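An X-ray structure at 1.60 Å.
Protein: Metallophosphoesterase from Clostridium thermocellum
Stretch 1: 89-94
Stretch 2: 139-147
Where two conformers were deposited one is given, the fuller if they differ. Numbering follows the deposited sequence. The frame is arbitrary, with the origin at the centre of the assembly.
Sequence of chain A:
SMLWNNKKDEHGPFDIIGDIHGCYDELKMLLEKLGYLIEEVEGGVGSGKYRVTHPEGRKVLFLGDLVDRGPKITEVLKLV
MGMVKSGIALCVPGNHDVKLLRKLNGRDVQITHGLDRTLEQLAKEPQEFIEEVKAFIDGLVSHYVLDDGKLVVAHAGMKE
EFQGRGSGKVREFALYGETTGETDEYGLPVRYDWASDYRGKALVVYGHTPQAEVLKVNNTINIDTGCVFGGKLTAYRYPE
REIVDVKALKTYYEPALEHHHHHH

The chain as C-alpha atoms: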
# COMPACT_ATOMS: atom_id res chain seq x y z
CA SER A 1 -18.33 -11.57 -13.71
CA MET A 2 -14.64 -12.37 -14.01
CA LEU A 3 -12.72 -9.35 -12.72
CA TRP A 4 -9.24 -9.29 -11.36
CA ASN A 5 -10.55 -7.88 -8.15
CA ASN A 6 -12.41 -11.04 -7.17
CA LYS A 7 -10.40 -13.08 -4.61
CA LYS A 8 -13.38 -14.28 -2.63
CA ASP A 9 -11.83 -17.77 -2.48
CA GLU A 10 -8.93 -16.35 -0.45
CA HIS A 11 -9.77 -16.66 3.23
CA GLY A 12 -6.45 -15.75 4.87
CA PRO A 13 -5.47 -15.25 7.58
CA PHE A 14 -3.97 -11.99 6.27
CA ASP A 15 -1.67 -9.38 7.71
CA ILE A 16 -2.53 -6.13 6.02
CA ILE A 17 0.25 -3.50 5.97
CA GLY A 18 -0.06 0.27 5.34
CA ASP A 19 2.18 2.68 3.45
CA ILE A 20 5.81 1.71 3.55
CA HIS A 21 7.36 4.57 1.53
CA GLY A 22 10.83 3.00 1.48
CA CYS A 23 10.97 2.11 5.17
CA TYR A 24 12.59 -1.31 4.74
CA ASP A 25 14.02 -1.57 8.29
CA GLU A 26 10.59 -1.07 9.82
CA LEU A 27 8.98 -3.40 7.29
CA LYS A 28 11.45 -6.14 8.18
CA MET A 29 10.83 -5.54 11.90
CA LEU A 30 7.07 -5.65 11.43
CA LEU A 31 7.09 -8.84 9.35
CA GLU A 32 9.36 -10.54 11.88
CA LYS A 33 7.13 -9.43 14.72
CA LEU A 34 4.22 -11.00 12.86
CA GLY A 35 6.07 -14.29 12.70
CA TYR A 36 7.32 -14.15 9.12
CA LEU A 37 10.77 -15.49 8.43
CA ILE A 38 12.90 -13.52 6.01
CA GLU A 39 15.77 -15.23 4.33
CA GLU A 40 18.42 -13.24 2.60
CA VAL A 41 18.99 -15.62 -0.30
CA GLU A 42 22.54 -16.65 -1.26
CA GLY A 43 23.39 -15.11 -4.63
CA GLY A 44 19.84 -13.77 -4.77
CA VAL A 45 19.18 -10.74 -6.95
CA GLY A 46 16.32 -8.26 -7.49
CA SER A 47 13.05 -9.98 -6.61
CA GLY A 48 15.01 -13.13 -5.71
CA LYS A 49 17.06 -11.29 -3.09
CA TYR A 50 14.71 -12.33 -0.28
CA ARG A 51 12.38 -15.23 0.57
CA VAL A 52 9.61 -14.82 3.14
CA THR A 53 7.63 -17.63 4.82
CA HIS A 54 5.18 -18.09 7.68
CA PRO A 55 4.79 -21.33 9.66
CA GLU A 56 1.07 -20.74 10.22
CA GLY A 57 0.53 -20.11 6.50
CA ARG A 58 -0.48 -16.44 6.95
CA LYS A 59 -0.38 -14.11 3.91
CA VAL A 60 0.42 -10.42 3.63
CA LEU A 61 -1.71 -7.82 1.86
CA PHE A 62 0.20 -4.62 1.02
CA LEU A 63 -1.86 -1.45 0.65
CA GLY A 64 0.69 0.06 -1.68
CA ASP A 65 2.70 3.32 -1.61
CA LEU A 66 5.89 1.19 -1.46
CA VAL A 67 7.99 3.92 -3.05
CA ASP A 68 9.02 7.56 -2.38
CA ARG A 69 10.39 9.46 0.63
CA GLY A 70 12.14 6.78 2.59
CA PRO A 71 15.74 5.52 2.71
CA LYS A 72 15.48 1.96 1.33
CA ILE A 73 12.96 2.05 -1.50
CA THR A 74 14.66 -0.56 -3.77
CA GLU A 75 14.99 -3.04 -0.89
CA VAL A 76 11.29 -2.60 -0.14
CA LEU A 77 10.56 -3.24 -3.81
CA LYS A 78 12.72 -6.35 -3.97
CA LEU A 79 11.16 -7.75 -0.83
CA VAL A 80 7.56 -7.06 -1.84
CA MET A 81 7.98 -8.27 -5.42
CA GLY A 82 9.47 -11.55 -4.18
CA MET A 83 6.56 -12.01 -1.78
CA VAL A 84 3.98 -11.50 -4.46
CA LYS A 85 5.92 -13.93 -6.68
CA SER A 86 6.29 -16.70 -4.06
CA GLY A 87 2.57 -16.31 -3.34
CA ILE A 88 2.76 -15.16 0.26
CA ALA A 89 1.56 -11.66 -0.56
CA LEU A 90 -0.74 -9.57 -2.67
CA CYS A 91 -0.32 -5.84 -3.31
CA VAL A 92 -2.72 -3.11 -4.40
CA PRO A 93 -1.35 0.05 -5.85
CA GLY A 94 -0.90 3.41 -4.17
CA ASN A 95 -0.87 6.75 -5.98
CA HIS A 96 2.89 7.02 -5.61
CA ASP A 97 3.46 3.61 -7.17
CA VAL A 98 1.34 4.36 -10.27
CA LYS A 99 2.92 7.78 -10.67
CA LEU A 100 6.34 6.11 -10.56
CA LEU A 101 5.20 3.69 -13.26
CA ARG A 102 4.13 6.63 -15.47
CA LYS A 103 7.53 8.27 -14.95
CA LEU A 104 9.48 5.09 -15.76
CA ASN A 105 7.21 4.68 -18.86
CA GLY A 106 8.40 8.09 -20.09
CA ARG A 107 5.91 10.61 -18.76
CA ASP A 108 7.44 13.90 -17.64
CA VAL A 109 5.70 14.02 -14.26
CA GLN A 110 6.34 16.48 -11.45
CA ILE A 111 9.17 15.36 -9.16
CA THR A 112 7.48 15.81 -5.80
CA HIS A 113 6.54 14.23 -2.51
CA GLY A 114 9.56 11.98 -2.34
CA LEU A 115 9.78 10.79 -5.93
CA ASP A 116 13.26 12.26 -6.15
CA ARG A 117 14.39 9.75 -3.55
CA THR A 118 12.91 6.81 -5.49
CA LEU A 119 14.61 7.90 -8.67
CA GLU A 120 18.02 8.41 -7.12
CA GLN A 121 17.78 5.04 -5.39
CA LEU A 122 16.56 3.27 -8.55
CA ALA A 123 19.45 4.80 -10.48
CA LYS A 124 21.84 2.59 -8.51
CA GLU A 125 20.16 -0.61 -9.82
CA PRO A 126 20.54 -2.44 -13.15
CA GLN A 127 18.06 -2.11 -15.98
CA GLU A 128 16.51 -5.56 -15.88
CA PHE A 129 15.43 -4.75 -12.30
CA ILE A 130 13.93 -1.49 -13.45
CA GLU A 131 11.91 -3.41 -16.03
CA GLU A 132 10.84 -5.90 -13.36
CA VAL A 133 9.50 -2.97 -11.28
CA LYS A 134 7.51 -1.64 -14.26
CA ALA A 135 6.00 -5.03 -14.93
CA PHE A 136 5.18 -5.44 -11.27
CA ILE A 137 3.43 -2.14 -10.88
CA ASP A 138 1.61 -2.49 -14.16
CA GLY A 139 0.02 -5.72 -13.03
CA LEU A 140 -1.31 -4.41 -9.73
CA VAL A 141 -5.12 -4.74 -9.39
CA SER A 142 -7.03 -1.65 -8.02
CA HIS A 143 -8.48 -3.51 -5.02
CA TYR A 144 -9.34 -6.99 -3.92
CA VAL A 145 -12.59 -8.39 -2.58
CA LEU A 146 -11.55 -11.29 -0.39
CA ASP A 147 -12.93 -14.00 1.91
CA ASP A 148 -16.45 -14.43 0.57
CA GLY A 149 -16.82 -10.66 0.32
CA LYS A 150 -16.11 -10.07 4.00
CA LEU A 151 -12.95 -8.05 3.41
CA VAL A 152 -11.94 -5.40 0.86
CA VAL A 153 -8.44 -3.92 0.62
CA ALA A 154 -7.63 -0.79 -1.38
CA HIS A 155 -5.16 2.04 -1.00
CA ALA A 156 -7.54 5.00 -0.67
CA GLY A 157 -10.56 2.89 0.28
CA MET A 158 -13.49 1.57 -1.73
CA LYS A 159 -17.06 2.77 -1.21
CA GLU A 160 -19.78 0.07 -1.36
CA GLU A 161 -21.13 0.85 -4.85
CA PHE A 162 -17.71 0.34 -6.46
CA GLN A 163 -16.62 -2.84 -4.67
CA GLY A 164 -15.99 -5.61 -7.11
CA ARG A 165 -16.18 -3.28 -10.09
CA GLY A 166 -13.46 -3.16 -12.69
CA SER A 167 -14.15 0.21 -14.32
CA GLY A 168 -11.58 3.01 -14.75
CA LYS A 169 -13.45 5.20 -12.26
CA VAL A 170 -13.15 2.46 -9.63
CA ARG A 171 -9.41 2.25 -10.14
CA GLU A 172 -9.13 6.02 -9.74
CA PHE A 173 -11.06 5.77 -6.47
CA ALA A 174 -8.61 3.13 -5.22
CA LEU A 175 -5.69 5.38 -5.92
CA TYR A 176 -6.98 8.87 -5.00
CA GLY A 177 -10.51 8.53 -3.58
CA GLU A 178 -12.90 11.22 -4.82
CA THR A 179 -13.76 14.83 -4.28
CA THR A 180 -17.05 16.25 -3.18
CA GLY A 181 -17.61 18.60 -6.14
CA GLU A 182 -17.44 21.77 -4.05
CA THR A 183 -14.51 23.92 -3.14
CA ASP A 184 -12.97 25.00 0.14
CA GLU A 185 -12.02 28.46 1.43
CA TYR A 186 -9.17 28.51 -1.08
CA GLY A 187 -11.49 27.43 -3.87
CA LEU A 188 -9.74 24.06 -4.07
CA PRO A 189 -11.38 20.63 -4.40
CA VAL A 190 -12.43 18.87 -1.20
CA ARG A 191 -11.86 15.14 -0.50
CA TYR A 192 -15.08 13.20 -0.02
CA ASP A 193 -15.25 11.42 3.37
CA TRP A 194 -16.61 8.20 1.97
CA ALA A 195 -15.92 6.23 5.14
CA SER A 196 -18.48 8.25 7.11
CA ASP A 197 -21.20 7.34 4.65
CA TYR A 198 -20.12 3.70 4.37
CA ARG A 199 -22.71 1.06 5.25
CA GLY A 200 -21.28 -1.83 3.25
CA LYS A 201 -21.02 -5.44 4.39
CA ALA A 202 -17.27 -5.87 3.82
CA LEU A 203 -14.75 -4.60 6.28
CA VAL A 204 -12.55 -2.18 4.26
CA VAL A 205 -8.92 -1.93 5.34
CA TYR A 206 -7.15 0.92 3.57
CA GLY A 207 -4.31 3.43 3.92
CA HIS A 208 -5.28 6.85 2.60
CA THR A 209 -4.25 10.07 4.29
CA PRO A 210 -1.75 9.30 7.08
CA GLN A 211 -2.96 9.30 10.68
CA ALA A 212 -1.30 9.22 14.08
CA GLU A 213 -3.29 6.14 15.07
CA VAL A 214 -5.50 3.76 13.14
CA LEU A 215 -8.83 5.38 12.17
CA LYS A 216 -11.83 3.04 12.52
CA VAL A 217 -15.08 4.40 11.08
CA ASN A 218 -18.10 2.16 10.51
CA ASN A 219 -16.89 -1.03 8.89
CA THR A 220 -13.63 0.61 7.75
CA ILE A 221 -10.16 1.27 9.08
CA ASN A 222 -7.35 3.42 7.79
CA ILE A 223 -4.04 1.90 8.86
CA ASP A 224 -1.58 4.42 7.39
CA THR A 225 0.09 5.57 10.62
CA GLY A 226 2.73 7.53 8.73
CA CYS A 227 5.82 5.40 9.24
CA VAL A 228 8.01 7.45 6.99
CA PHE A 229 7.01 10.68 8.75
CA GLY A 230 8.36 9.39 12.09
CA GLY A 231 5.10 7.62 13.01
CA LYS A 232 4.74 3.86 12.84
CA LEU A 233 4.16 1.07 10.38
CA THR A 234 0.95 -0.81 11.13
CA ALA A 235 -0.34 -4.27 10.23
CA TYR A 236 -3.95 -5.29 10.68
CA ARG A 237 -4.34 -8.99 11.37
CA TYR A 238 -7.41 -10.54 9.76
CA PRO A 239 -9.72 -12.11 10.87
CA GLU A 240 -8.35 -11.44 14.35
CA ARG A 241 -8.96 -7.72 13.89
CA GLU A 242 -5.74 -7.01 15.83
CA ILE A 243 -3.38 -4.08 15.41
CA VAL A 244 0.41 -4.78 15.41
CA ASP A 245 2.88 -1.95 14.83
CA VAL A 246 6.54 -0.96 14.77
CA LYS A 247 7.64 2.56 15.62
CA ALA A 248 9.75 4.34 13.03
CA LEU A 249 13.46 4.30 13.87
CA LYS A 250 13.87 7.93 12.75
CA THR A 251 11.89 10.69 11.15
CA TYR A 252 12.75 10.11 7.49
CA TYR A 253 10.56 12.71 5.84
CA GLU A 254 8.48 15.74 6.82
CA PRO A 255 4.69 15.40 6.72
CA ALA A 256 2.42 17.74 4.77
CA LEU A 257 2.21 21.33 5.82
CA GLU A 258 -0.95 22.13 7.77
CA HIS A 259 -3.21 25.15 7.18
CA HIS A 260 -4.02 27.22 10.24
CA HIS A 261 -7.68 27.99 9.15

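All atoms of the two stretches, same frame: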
# COMPACT_ATOMS: atom_id res chain seq x y z
N ALA A 89 2.19 -12.99 -0.62
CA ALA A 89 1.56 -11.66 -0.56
C ALA A 89 0.75 -11.27 -1.79
O ALA A 89 0.94 -11.79 -2.91
CB ALA A 89 2.63 -10.58 -0.31
N LEU A 90 -0.17 -10.33 -1.57
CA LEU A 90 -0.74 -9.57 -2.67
C LEU A 90 -0.49 -8.07 -2.39
O LEU A 90 -0.20 -7.68 -1.27
CB LEU A 90 -2.25 -9.76 -2.80
CG LEU A 90 -2.81 -11.19 -3.04
CD1 LEU A 90 -4.31 -11.18 -2.95
CD2 LEU A 90 -2.35 -11.70 -4.37
N CYS A 91 -0.56 -7.28 -3.45
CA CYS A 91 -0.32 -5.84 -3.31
C CYS A 91 -1.33 -5.10 -4.17
O CYS A 91 -1.66 -5.52 -5.32
CB CYS A 91 1.09 -5.53 -3.81
SG CYS A 91 1.67 -3.82 -3.48
N VAL A 92 -1.87 -4.01 -3.62
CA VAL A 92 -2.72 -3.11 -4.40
C VAL A 92 -1.91 -1.84 -4.53
O VAL A 92 -0.98 -1.56 -3.77
CB VAL A 92 -4.12 -2.87 -3.74
CG1 VAL A 92 -4.86 -4.20 -3.68
CG2 VAL A 92 -3.99 -2.29 -2.33
N PRO A 93 -2.20 -1.09 -5.56
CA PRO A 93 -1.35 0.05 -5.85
C PRO A 93 -1.73 1.31 -5.08
O PRO A 93 -2.88 1.61 -4.88
CB PRO A 93 -1.60 0.25 -7.36
CG PRO A 93 -3.05 -0.08 -7.52
CD PRO A 93 -3.20 -1.34 -6.61
N GLY A 94 -0.69 2.07 -4.69
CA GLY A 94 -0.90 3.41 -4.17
C GLY A 94 -0.66 4.44 -5.29
O GLY A 94 -0.07 4.10 -6.35
N GLY A 139 0.98 -4.64 -13.23
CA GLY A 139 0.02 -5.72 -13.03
C GLY A 139 -0.78 -5.61 -11.75
O GLY A 139 -1.61 -6.48 -11.46
N LEU A 140 -0.54 -4.56 -10.97
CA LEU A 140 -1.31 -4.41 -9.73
C LEU A 140 -2.79 -4.08 -10.01
O LEU A 140 -3.10 -3.21 -10.82
CB LEU A 140 -0.69 -3.36 -8.80
CG LEU A 140 0.75 -3.64 -8.39
CD1 LEU A 140 1.32 -2.47 -7.55
CD2 LEU A 140 0.90 -4.95 -7.63
N VAL A 141 -3.66 -4.83 -9.34
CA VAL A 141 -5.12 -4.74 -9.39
C VAL A 141 -5.58 -3.61 -8.43
O VAL A 141 -4.99 -3.48 -7.35
CB VAL A 141 -5.69 -6.10 -8.92
CG1 VAL A 141 -7.19 -6.08 -8.87
CG2 VAL A 141 -5.21 -7.25 -9.83
N SER A 142 -6.59 -2.82 -8.82
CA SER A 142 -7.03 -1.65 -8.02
C SER A 142 -7.41 -1.97 -6.57
O SER A 142 -7.05 -1.23 -5.64
CB SER A 142 -8.19 -0.94 -8.73
OG SER A 142 -9.37 -1.71 -8.66
N HIS A 143 -8.10 -3.08 -6.38
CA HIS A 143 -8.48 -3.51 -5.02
C HIS A 143 -8.81 -4.97 -5.10
O HIS A 143 -8.93 -5.53 -6.16
CB HIS A 143 -9.70 -2.73 -4.52
CG HIS A 143 -10.97 -3.00 -5.30
ND1 HIS A 143 -11.17 -2.57 -6.61
CD2 HIS A 143 -12.12 -3.63 -4.93
CE1 HIS A 143 -12.40 -2.90 -6.98
NE2 HIS A 143 -12.99 -3.56 -6.00
N TYR A 144 -8.93 -5.60 -3.93
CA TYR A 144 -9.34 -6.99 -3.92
C TYR A 144 -10.53 -7.14 -3.00
O TYR A 144 -10.60 -6.50 -1.97
CB TYR A 144 -8.23 -7.89 -3.41
CG TYR A 144 -7.09 -8.09 -4.35
CD1 TYR A 144 -7.27 -8.81 -5.53
CD2 TYR A 144 -5.84 -7.59 -4.08
CE1 TYR A 144 -6.22 -9.03 -6.39
CE2 TYR A 144 -4.77 -7.81 -4.93
CZ TYR A 144 -4.97 -8.56 -6.10
OH TYR A 144 -3.94 -8.79 -7.00
N VAL A 145 -11.51 -7.92 -3.46
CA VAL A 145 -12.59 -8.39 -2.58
C VAL A 145 -12.22 -9.80 -2.18
O VAL A 145 -12.12 -10.71 -3.03
CB VAL A 145 -13.97 -8.35 -3.31
CG1 VAL A 145 -15.08 -8.70 -2.35
CG2 VAL A 145 -14.21 -6.93 -3.92
N LEU A 146 -12.07 -10.02 -0.87
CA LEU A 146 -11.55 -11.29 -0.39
C LEU A 146 -12.54 -11.96 0.56
O LEU A 146 -13.51 -11.34 1.01
CB LEU A 146 -10.28 -11.01 0.40
CG LEU A 146 -9.18 -10.36 -0.42
CD1 LEU A 146 -8.62 -9.14 0.33
CD2 LEU A 146 -8.06 -11.33 -0.49
N ASP A 147 -12.28 -13.25 0.82
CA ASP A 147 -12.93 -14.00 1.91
C ASP A 147 -14.44 -13.87 1.86
O ASP A 147 -15.07 -13.29 2.77
CB ASP A 147 -12.41 -13.53 3.27
CG ASP A 147 -12.89 -14.43 4.39
OD1 ASP A 147 -13.14 -15.64 4.09
OD2 ASP A 147 -13.04 -13.94 5.52
O HOH W 1 -2.43 -6.78 -7.59
O HOH W 2 -5.35 0.44 -4.26

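The two stretches meet without a single direct hydrogen bond between them. Their strands, 89-91 and 143-146, approach no closer than 8.9 Å between axes and run at 133° to one another, too far apart for backbone pairing. What joins them is side-chain packing, supplemented by two bridging waters, and together the two sides bury 440 Å².

The ring of Tyr144 organises one end of the contact. With chi1 at -73° (m) and chi2 at -69°, and with its CA-to-CB bond directed toward stretch 1, the side chain brings its CD2 and CE2 atoms near three consecutive residues. The CA-to-CB bond of Leu90 also points toward stretch 2, and its m,t rotamer (chi1 -60°, chi2 172°) places CD1 over one face of the ring: Leu90 CD1 lies 4.0 Å from the ring centroid and 15° off the normal, which meets the geometry of a CH-pi contact. Leu90 CB adds a 3.8 Å approach to Tyr144 CE2. On the same side of the ring, Leu90 CD1 also comes to 4.5 Å from Leu146 CD2, a marginal contact; the chi2 of Leu146, 131°, falls between rotamer wells.

The CA-to-CB bond of Val92 lies sideways to stretch 2, yet its m rotamer (chi1 -63°) carries CG1 to 3.6 Å from Tyr144 CD2, an oblique approach to the ring. The same methyl, Val92 CG1, lies 3.9 Å from His143 CA, so it packs against backbone as well as side chain. The CA-to-CB bond of His143 points away from stretch 1, and its side chain comes no nearer to that stretch than 5.1 Å. Its p rotamer (chi1 65°) is compatible with a hydrogen bond inside stretch 2, His143 ND1 to Ser142 OG at 2.9 Å, in which either atom could be the donor. Ser142, also p (chi1 72°) and also directed away, supplies the other half of that local pairing.

Leu140 forms the second apolar centre, and the CA atoms of Leu140 and Val92 are the nearest across the stretches, at 5.7 Å. The CA-to-CB bond of Leu140 points toward stretch 1, and its m,t conformation (chi1 -59°, chi2 176°) sets Leu140 CD2 3.9 Å from Cys91 CB and 3.5 Å from Cys91 O. Cys91 is t (chi1 -171°), with its CA-to-CB bond sideways to stretch 2. Pro93, with a C-gamma endo ring, packs its CD 3.9 Å from Leu140 CB. The tightest approach of the interface is also made here, Pro93 CD to Val141 O at 2.9 Å, a close carbon-to-oxygen contact; proline has no amide hydrogen to offer that carbonyl.

Water bridges the polar groups. Water 1 donates to Cys91 O (2.7 Å from its O), accepts from Val141 N (2.9 Å from its O) and lies 2.6 Å from Tyr144 OH, so the tyrosine that packs its ring against Leu90 also anchors a polar link at its tip. Water 2 donates to both Pro93 O and Ser142 O, its O atom being 2.8 Å from each, and thereby joins two carbonyls that could not hydrogen-bond to one another.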